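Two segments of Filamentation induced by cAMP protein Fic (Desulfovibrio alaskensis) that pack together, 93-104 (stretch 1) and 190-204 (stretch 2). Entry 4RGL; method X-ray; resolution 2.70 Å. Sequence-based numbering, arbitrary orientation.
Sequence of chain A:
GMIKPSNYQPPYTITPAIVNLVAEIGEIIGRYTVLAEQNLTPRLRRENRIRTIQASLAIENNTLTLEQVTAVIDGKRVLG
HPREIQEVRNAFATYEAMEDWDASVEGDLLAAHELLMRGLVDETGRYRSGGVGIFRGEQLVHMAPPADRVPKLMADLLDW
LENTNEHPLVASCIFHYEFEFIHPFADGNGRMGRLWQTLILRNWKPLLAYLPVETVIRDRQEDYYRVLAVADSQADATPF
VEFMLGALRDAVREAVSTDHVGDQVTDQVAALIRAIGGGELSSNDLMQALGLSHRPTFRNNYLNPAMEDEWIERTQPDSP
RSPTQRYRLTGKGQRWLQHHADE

Stretch 1 93-104: ATYEAMEDWDAS
Stretch 2 190-204: GRMGRLWQTLILRNW

A helix often offers a largely apolar side on which a less regular segment packs, and these two stretches of a Fic protein illustrate the principle. Stretch 2 continues a helix that begins earlier in the chain, its i to i+4 bonds running from R194 N to G190 O (3.2 Å) through N203 N to L199 O (2.8 Å). Stretch 1 enters in a helix that begins earlier, makes a type I turn from Y95 to M98, has a 3-10 segment that includes D100 and then extends, W101 at phi/psi -103/144 and D102 at -108/122. Stretch 1 passes across the helix: CA of Y95 lies 7.4 Å from CA of L195, CA of A103 5.8 Å from CA of I200, and CA of D102 7.4 Å from CA of N203. The surface buried between them is 742 Å², both sides summed.

Apolar contacts dominate. L195 (chi1 t, chi2 p) sets CD1 over one face of the Y95 ring (chi1 m, chi2 86°), 3.6 Å from its centroid, a CH-pi contact. Selenomethionine M98 (m, t, p) reaches the helix backbone, its CE 3.2 Å from CA of L199. L199 (t, p) places CD2 3.8 Å from W101 CB and 3.7 Å from A103 CA. A103 comes close to the helix, its CB 3.6 Å from I200 CG1. W101 (chi1 -52°, chi2 -45°) meets W196 (chi1 -127°, chi2 -115°) obliquely, six-membered ring centroids 5.9 Å apart and planes at 31°.

Polar bonds are few. W196 NE1 donates to A103 O (2.8 Å, 154°), satisfying an indole nitrogen within a buried contact. At the more open margin, R202 (p, t, m) and E99 (t, p) form a salt bridge, NH2 to OE1 2.7 Å, whose hydrogen bond is weak at 126°; one guanidinium face covers E99 CA.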

ATOM      1  N   ALA A  93       7.799   7.930   5.483  1.00 64.79           N
ATOM      2  CA  ALA A  93       8.132   8.051   6.894  1.00 66.28           C
ATOM      3  C   ALA A  93       6.863   8.052   7.768  1.00 71.60           C
ATOM      4  O   ALA A  93       6.855   7.454   8.851  1.00 71.75           O
ATOM      5  CB  ALA A  93       8.928   9.320   7.129  1.00 67.67           C
ATOM      6  N   THR A  94       5.776   8.682   7.269  1.00 68.16           N
ATOM      7  CA  THR A  94       4.524   8.826   8.013  1.00 67.91           C
ATOM      8  C   THR A  94       3.796   7.470   8.128  1.00 69.66           C
ATOM      9  O   THR A  94       3.382   7.089   9.225  1.00 69.71           O
ATOM     10  CB  THR A  94       3.631   9.882   7.337  1.00 76.92           C
ATOM     11  OG1 THR A  94       4.406  11.053   7.091  1.00 76.61           O
ATOM     12  CG2 THR A  94       2.412  10.234   8.172  1.00 75.95           C
ATOM     13  N   TYR A  95       3.648   6.739   6.995  1.00 64.54           N
ATOM     14  CA  TYR A  95       2.940   5.446   6.990  1.00 64.06           C
ATOM     15  C   TYR A  95       3.685   4.388   7.824  1.00 68.44           C
ATOM     16  O   TYR A  95       3.046   3.519   8.415  1.00 68.63           O
ATOM     17  CB  TYR A  95       2.737   4.937   5.554  1.00 64.12           C
ATOM     18  CG  TYR A  95       1.547   5.557   4.853  1.00 65.18           C
ATOM     19  CD1 TYR A  95       1.660   6.775   4.187  1.00 66.75           C
ATOM     20  CD2 TYR A  95       0.317   4.903   4.811  1.00 65.70           C
ATOM     21  CE1 TYR A  95       0.567   7.352   3.537  1.00 66.73           C
ATOM     22  CE2 TYR A  95      -0.780   5.459   4.147  1.00 66.05           C
ATOM     23  CZ  TYR A  95      -0.654   6.692   3.523  1.00 71.95           C
ATOM     24  OH  TYR A  95      -1.732   7.260   2.891  1.00 72.59           O
ATOM     25  N   GLU A  96       5.029   4.476   7.894  1.00 64.47           N
ATOM     26  CA  GLU A  96       5.814   3.505   8.661  1.00 64.47           C
ATOM     27  C   GLU A  96       5.652   3.727  10.179  1.00 68.87           C
ATOM     28  O   GLU A  96       6.012   2.852  10.963  1.00 70.35           O
ATOM     29  CB  GLU A  96       7.306   3.564   8.270  1.00 65.79           C
ATOM     30  CG  GLU A  96       7.591   3.091   6.848  1.00 75.60           C
ATOM     31  CD  GLU A  96       7.122   1.683   6.525  1.00 96.17           C
ATOM     32  OE1 GLU A  96       7.532   0.738   7.238  1.00 92.76           O
ATOM     33  OE2 GLU A  96       6.412   1.518   5.506  1.00 88.62           O
ATOM     34  N   ALA A  97       5.059   4.861  10.582  1.00 64.98           N
ATOM     35  CA  ALA A  97       4.901   5.192  12.002  1.00 66.04           C
ATOM     36  C   ALA A  97       3.435   4.982  12.491  1.00 69.55           C
ATOM     37  O   ALA A  97       3.084   5.435  13.585  1.00 71.08           O
ATOM     38  CB  ALA A  97       5.330   6.631  12.249  1.00 67.04           C
HETATM   39  N   MSE A  98       2.616   4.227  11.718  1.00 63.60           N
HETATM   40  CA  MSE A  98       1.201   4.005  12.065  1.00 62.76           C
HETATM   41  C   MSE A  98       1.055   3.164  13.319  1.00 72.28           C
HETATM   42  O   MSE A  98       0.062   3.308  14.036  1.00 73.84           O
HETATM   43  CB  MSE A  98       0.456   3.336  10.917  1.00 62.83           C
HETATM   44  CG  MSE A  98       0.336   4.209   9.686  1.00 66.79           C
HETATM   45 SE   MSE A  98      -0.830   3.434   8.359  0.75 71.76          SE
HETATM   46  CE  MSE A  98      -2.310   3.818   9.070  1.00 68.78           C
ATOM     47  N   GLU A  99       2.026   2.255  13.579  1.00 71.39           N
ATOM     48  CA  GLU A  99       1.989   1.366  14.750  1.00 73.55           C
ATOM     49  C   GLU A  99       1.856   2.182  16.059  1.00 79.70           C
ATOM     50  O   GLU A  99       1.211   1.728  17.004  1.00 80.54           O
ATOM     51  CB  GLU A  99       3.259   0.482  14.792  1.00 75.50           C
ATOM     52  CG  GLU A  99       3.227  -0.612  15.865  1.00 91.05           C
ATOM     53  CD  GLU A  99       2.223  -1.732  15.627  1.00116.88           C
ATOM     54  OE1 GLU A  99       2.256  -2.336  14.530  1.00112.20           O
ATOM     55  OE2 GLU A  99       1.500  -2.091  16.586  1.00112.67           O
ATOM     56  N   ASP A 100       2.412   3.412  16.075  1.00 77.13           N
ATOM     57  CA  ASP A 100       2.428   4.270  17.268  1.00 79.07           C
ATOM     58  C   ASP A 100       1.056   4.923  17.550  1.00 82.25           C
ATOM     59  O   ASP A 100       0.827   5.389  18.674  1.00 83.71           O
ATOM     60  CB  ASP A 100       3.488   5.392  17.109  1.00 81.11           C
ATOM     61  CG  ASP A 100       4.898   4.901  16.810  1.00 95.98           C
ATOM     62  OD1 ASP A 100       5.214   3.735  17.166  1.00 98.41           O
ATOM     63  OD2 ASP A 100       5.713   5.709  16.298  1.00101.44           O
ATOM     64  N   TRP A 101       0.191   5.059  16.514  1.00 76.02           N
ATOM     65  CA  TRP A 101      -0.981   5.918  16.625  1.00 75.31           C
ATOM     66  C   TRP A 101      -2.296   5.157  16.850  1.00 80.63           C
ATOM     67  O   TRP A 101      -2.539   4.101  16.254  1.00 79.52           O
ATOM     68  CB  TRP A 101      -1.127   6.792  15.386  1.00 71.66           C
ATOM     69  CG  TRP A 101       0.111   7.557  15.045  1.00 71.68           C
ATOM     70  CD1 TRP A 101       0.914   8.244  15.907  1.00 75.62           C
ATOM     71  CD2 TRP A 101       0.613   7.822  13.734  1.00 69.64           C
ATOM     72  NE1 TRP A 101       1.949   8.826  15.222  1.00 74.16           N
ATOM     73  CE2 TRP A 101       1.775   8.606  13.881  1.00 73.70           C
ATOM     74  CE3 TRP A 101       0.195   7.465  12.441  1.00 69.44           C
ATOM     75  CZ2 TRP A 101       2.538   9.024  12.788  1.00 72.01           C
ATOM     76  CZ3 TRP A 101       0.962   7.865  11.360  1.00 70.10           C
ATOM     77  CH2 TRP A 101       2.112   8.646  11.537  1.00 71.16           C
ATOM     78  N   ASP A 102      -3.175   5.770  17.659  1.00 78.70           N
ATOM     79  CA  ASP A 102      -4.560   5.391  17.841  1.00 78.97           C
ATOM     80  C   ASP A 102      -5.431   6.447  17.153  1.00 80.85           C
ATOM     81  O   ASP A 102      -5.264   7.642  17.414  1.00 80.54           O
ATOM     82  CB  ASP A 102      -4.884   5.267  19.355  1.00 83.84           C
ATOM     83  CG  ASP A 102      -6.293   4.788  19.672  1.00100.95           C
ATOM     84  OD1 ASP A 102      -7.252   5.307  19.050  1.00101.26           O
ATOM     85  OD2 ASP A 102      -6.451   4.017  20.643  1.00111.17           O
ATOM     86  N   ALA A 103      -6.265   6.024  16.192  1.00 75.59           N
ATOM     87  CA  ALA A 103      -7.009   6.939  15.311  1.00 73.84           C
ATOM     88  C   ALA A 103      -7.878   7.976  16.095  1.00 78.49           C
ATOM     89  O   ALA A 103      -8.231   9.017  15.537  1.00 77.63           O
ATOM     90  CB  ALA A 103      -7.889   6.148  14.374  1.00 73.71           C
ATOM     91  N   SER A 104      -8.211   7.691  17.354  1.00 76.20           N
ATOM     92  CA  SER A 104      -9.075   8.580  18.132  1.00 77.27           C
ATOM     93  C   SER A 104      -8.257   9.620  18.945  1.00 81.87           C
ATOM     94  O   SER A 104      -8.845  10.537  19.532  1.00 82.80           O
ATOM     95  CB  SER A 104      -9.962   7.771  19.071  1.00 83.14           C
ATOM     96  OG  SER A 104      -9.189   6.987  19.965  1.00 95.08           O
ATOM     97  N   GLY A 190      -6.241  15.971   2.146  1.00 58.83           N
ATOM     98  CA  GLY A 190      -6.544  14.803   1.324  1.00 58.35           C
ATOM     99  C   GLY A 190      -5.729  13.593   1.730  1.00 62.26           C
ATOM    100  O   GLY A 190      -6.287  12.552   2.088  1.00 63.38           O
ATOM    101  N   ARG A 191      -4.409  13.757   1.770  1.00 58.20           N
ATOM    102  CA  ARG A 191      -3.466  12.706   2.159  1.00 57.64           C
ATOM    103  C   ARG A 191      -3.698  12.241   3.621  1.00 60.40           C
ATOM    104  O   ARG A 191      -3.545  11.051   3.913  1.00 60.43           O
ATOM    105  CB  ARG A 191      -2.031  13.202   1.985  1.00 58.52           C
ATOM    106  CG  ARG A 191      -1.636  13.383   0.521  1.00 64.71           C
ATOM    107  CD  ARG A 191      -0.315  14.102   0.383  1.00 69.70           C
ATOM    108  NE  ARG A 191      -0.465  15.548   0.521  1.00 82.49           N
ATOM    109  CZ  ARG A 191       0.554  16.400   0.520  1.00 99.39           C
ATOM    110  NH1 ARG A 191       1.801  15.952   0.441  1.00 89.29           N
ATOM    111  NH2 ARG A 191       0.337  17.703   0.634  1.00 87.23           N
HETATM  112  N   MSE A 192      -4.083  13.187   4.535  1.00 55.23           N
HETATM  113  CA  MSE A 192      -4.395  12.854   5.944  1.00 54.66           C
HETATM  114  C   MSE A 192      -5.695  12.056   6.048  1.00 60.19           C
HETATM  115  O   MSE A 192      -5.851  11.238   6.964  1.00 61.51           O
HETATM  116  CB  MSE A 192      -4.497  14.125   6.799  1.00 56.91           C
HETATM  117  CG  MSE A 192      -3.152  14.770   7.097  1.00 62.92           C
HETATM  118 SE   MSE A 192      -1.951  13.590   8.066  0.75 70.12          SE
HETATM  119  CE  MSE A 192      -2.944  13.402   9.698  1.00 68.08           C
ATOM    120  N   GLY A 193      -6.628  12.321   5.137  1.00 56.25           N
ATOM    121  CA  GLY A 193      -7.888  11.596   5.079  1.00 56.43           C
ATOM    122  C   GLY A 193      -7.685  10.130   4.768  1.00 60.80           C
ATOM    123  O   GLY A 193      -8.130   9.260   5.527  1.00 61.67           O
ATOM    124  N   ARG A 194      -6.913   9.841   3.690  1.00 55.56           N
ATOM    125  CA  ARG A 194      -6.609   8.468   3.270  1.00 54.58           C
ATOM    126  C   ARG A 194      -5.735   7.765   4.294  1.00 60.11           C
ATOM    127  O   ARG A 194      -5.912   6.563   4.531  1.00 61.17           O
ATOM    128  CB  ARG A 194      -5.926   8.466   1.905  1.00 51.11           C
ATOM    129  CG  ARG A 194      -6.782   9.083   0.842  1.00 57.39           C
ATOM    130  CD  ARG A 194      -6.076   9.221  -0.462  1.00 63.60           C
ATOM    131  NE  ARG A 194      -6.657  10.307  -1.237  1.00 73.71           N
ATOM    132  CZ  ARG A 194      -6.109  11.507  -1.346  1.00 80.44           C
ATOM    133  NH1 ARG A 194      -4.891  11.728  -0.879  1.00 59.88           N
ATOM    134  NH2 ARG A 194      -6.728  12.465  -2.014  1.00 76.43           N
ATOM    135  N   LEU A 195      -4.811   8.512   4.937  1.00 55.89           N
ATOM    136  CA  LEU A 195      -3.945   7.945   5.959  1.00 55.52           C
ATOM    137  C   LEU A 195      -4.756   7.473   7.148  1.00 60.83           C
ATOM    138  O   LEU A 195      -4.582   6.337   7.601  1.00 61.00           O
ATOM    139  CB  LEU A 195      -2.892   8.969   6.409  1.00 55.29           C
ATOM    140  CG  LEU A 195      -2.009   8.535   7.609  1.00 60.20           C
ATOM    141  CD1 LEU A 195      -1.082   7.377   7.228  1.00 59.48           C
ATOM    142  CD2 LEU A 195      -1.210   9.693   8.133  1.00 62.56           C
ATOM    143  N   TRP A 196      -5.664   8.328   7.652  1.00 57.95           N
ATOM    144  CA  TRP A 196      -6.413   8.011   8.855  1.00 58.50           C
ATOM    145  C   TRP A 196      -7.456   6.921   8.584  1.00 61.27           C
ATOM    146  O   TRP A 196      -7.703   6.095   9.461  1.00 62.52           O
ATOM    147  CB  TRP A 196      -7.068   9.262   9.440  1.00 57.56           C
ATOM    148  CG  TRP A 196      -6.745   9.465  10.893  1.00 59.34           C
ATOM    149  CD1 TRP A 196      -7.617   9.416  11.939  1.00 63.38           C
ATOM    150  CD2 TRP A 196      -5.432   9.521  11.470  1.00 59.20           C
ATOM    151  NE1 TRP A 196      -6.940   9.570  13.125  1.00 63.55           N
ATOM    152  CE2 TRP A 196      -5.593   9.590  12.870  1.00 64.36           C
ATOM    153  CE3 TRP A 196      -4.129   9.548  10.936  1.00 59.43           C
ATOM    154  CZ2 TRP A 196      -4.508   9.709  13.741  1.00 64.67           C
ATOM    155  CZ3 TRP A 196      -3.055   9.626  11.802  1.00 61.39           C
ATOM    156  CH2 TRP A 196      -3.246   9.721  13.184  1.00 63.72           C
ATOM    157  N   GLN A 197      -7.972   6.836   7.340  1.00 55.46           N
ATOM    158  CA  GLN A 197      -8.859   5.731   6.984  1.00 54.92           C
ATOM    159  C   GLN A 197      -8.095   4.393   7.064  1.00 59.83           C
ATOM    160  O   GLN A 197      -8.587   3.442   7.669  1.00 60.54           O
ATOM    161  CB  GLN A 197      -9.464   5.928   5.594  1.00 54.85           C
ATOM    162  CG  GLN A 197     -10.350   4.756   5.174  1.00 62.66           C
ATOM    163  CD  GLN A 197     -10.973   4.957   3.836  1.00 75.59           C
ATOM    164  OE1 GLN A 197     -11.723   5.909   3.613  1.00 68.98           O
ATOM    165  NE2 GLN A 197     -10.821   3.968   2.967  1.00 70.84           N
ATOM    166  N   THR A 198      -6.843   4.368   6.550  1.00 56.39           N
ATOM    167  CA  THR A 198      -5.970   3.196   6.648  1.00 56.67           C
ATOM    168  C   THR A 198      -5.682   2.865   8.129  1.00 63.85           C
ATOM    169  O   THR A 198      -5.606   1.689   8.494  1.00 65.37           O
ATOM    170  CB  THR A 198      -4.660   3.437   5.866  1.00 61.12           C
ATOM    171  OG1 THR A 198      -4.973   3.835   4.531  1.00 63.95           O
ATOM    172  CG2 THR A 198      -3.765   2.214   5.841  1.00 57.12           C
ATOM    173  N   LEU A 199      -5.558   3.905   8.986  1.00 60.89           N
ATOM    174  CA  LEU A 199      -5.266   3.698  10.404  1.00 61.89           C
ATOM    175  C   LEU A 199      -6.455   3.074  11.109  1.00 67.80           C
ATOM    176  O   LEU A 199      -6.287   2.087  11.822  1.00 68.84           O
ATOM    177  CB  LEU A 199      -4.866   5.023  11.089  1.00 61.95           C
ATOM    178  CG  LEU A 199      -4.376   4.894  12.552  1.00 67.21           C
ATOM    179  CD1 LEU A 199      -3.151   3.976  12.654  1.00 66.68           C
ATOM    180  CD2 LEU A 199      -4.064   6.223  13.123  1.00 69.59           C
ATOM    181  N   ILE A 200      -7.675   3.600  10.856  1.00 64.89           N
ATOM    182  CA  ILE A 200      -8.903   3.051  11.446  1.00 66.21           C
ATOM    183  C   ILE A 200      -9.077   1.561  11.023  1.00 70.68           C
ATOM    184  O   ILE A 200      -9.469   0.732  11.850  1.00 71.51           O
ATOM    185  CB  ILE A 200     -10.142   3.909  11.051  1.00 69.00           C
ATOM    186  CG1 ILE A 200      -9.991   5.357  11.567  1.00 68.95           C
ATOM    187  CG2 ILE A 200     -11.444   3.274  11.570  1.00 71.57           C
ATOM    188  CD1 ILE A 200     -11.013   6.333  11.024  1.00 73.81           C
ATOM    189  N   LEU A 201      -8.691   1.219   9.764  1.00 66.41           N
ATOM    190  CA  LEU A 201      -8.802  -0.158   9.271  1.00 66.54           C
ATOM    191  C   LEU A 201      -7.706  -1.064   9.863  1.00 73.72           C
ATOM    192  O   LEU A 201      -7.992  -2.214  10.199  1.00 74.87           O
ATOM    193  CB  LEU A 201      -8.749  -0.209   7.736  1.00 64.68           C
ATOM    194  CG  LEU A 201      -9.951   0.416   6.993  1.00 68.27           C
ATOM    195  CD1 LEU A 201      -9.817   0.231   5.505  1.00 66.69           C
ATOM    196  CD2 LEU A 201     -11.273  -0.179   7.473  1.00 71.03           C
ATOM    197  N   ARG A 202      -6.452  -0.552  10.004  1.00 70.71           N
ATOM    198  CA  ARG A 202      -5.381  -1.397  10.544  1.00 71.45           C
ATOM    199  C   ARG A 202      -5.505  -1.540  12.080  1.00 78.44           C
ATOM    200  O   ARG A 202      -5.015  -2.523  12.639  1.00 79.04           O
ATOM    201  CB  ARG A 202      -3.988  -0.884  10.158  1.00 69.85           C
ATOM    202  CG  ARG A 202      -3.562   0.380  10.846  1.00 80.87           C
ATOM    203  CD  ARG A 202      -2.052   0.467  10.893  1.00 88.54           C
ATOM    204  NE  ARG A 202      -1.491  -0.425  11.912  1.00 92.92           N
ATOM    205  CZ  ARG A 202      -0.224  -0.823  11.932  1.00 98.84           C
ATOM    206  NH1 ARG A 202       0.595  -0.504  10.934  1.00 88.60           N
ATOM    207  NH2 ARG A 202       0.215  -1.609  12.905  1.00 72.20           N
ATOM    208  N   ASN A 203      -6.234  -0.608  12.745  1.00 76.82           N
ATOM    209  CA  ASN A 203      -6.523  -0.740  14.182  1.00 79.08           C
ATOM    210  C   ASN A 203      -7.505  -1.891  14.411  1.00 84.58           C
ATOM    211  O   ASN A 203      -7.572  -2.438  15.511  1.00 86.65           O
ATOM    212  CB  ASN A 203      -7.076   0.575  14.760  1.00 81.94           C
ATOM    213  CG  ASN A 203      -6.024   1.673  14.933  1.00 98.43           C
ATOM    214  OD1 ASN A 203      -4.829   1.491  14.637  1.00 86.12           O
ATOM    215  ND2 ASN A 203      -6.446   2.823  15.457  1.00 87.82           N
ATOM    216  N   TRP A 204      -8.219  -2.298  13.341  1.00 80.07           N
ATOM    217  CA  TRP A 204      -9.117  -3.451  13.357  1.00 80.75           C
ATOM    218  C   TRP A 204      -8.380  -4.699  12.869  1.00 83.92           C
ATOM    219  O   TRP A 204      -8.330  -5.707  13.578  1.00 84.78           O
ATOM    220  CB  TRP A 204     -10.361  -3.173  12.481  1.00 78.78           C
ATOM    221  CG  TRP A 204     -11.189  -4.391  12.172  1.00 80.47           C
ATOM    222  CD1 TRP A 204     -11.728  -5.261  13.071  1.00 85.30           C
ATOM    223  CD2 TRP A 204     -11.738  -4.745  10.894  1.00 79.50           C
ATOM    224  NE1 TRP A 204     -12.477  -6.211  12.416  1.00 85.15           N
ATOM    225  CE2 TRP A 204     -12.523  -5.902  11.082  1.00 84.61           C
ATOM    226  CE3 TRP A 204     -11.628  -4.205   9.603  1.00 78.96           C
ATOM    227  CZ2 TRP A 204     -13.175  -6.545  10.023  1.00 83.67           C
ATOM    228  CZ3 TRP A 204     -12.263  -4.851   8.554  1.00 80.29           C
ATOM    229  CH2 TRP A 204     -13.032  -6.001   8.771  1.00 82.41           C
TER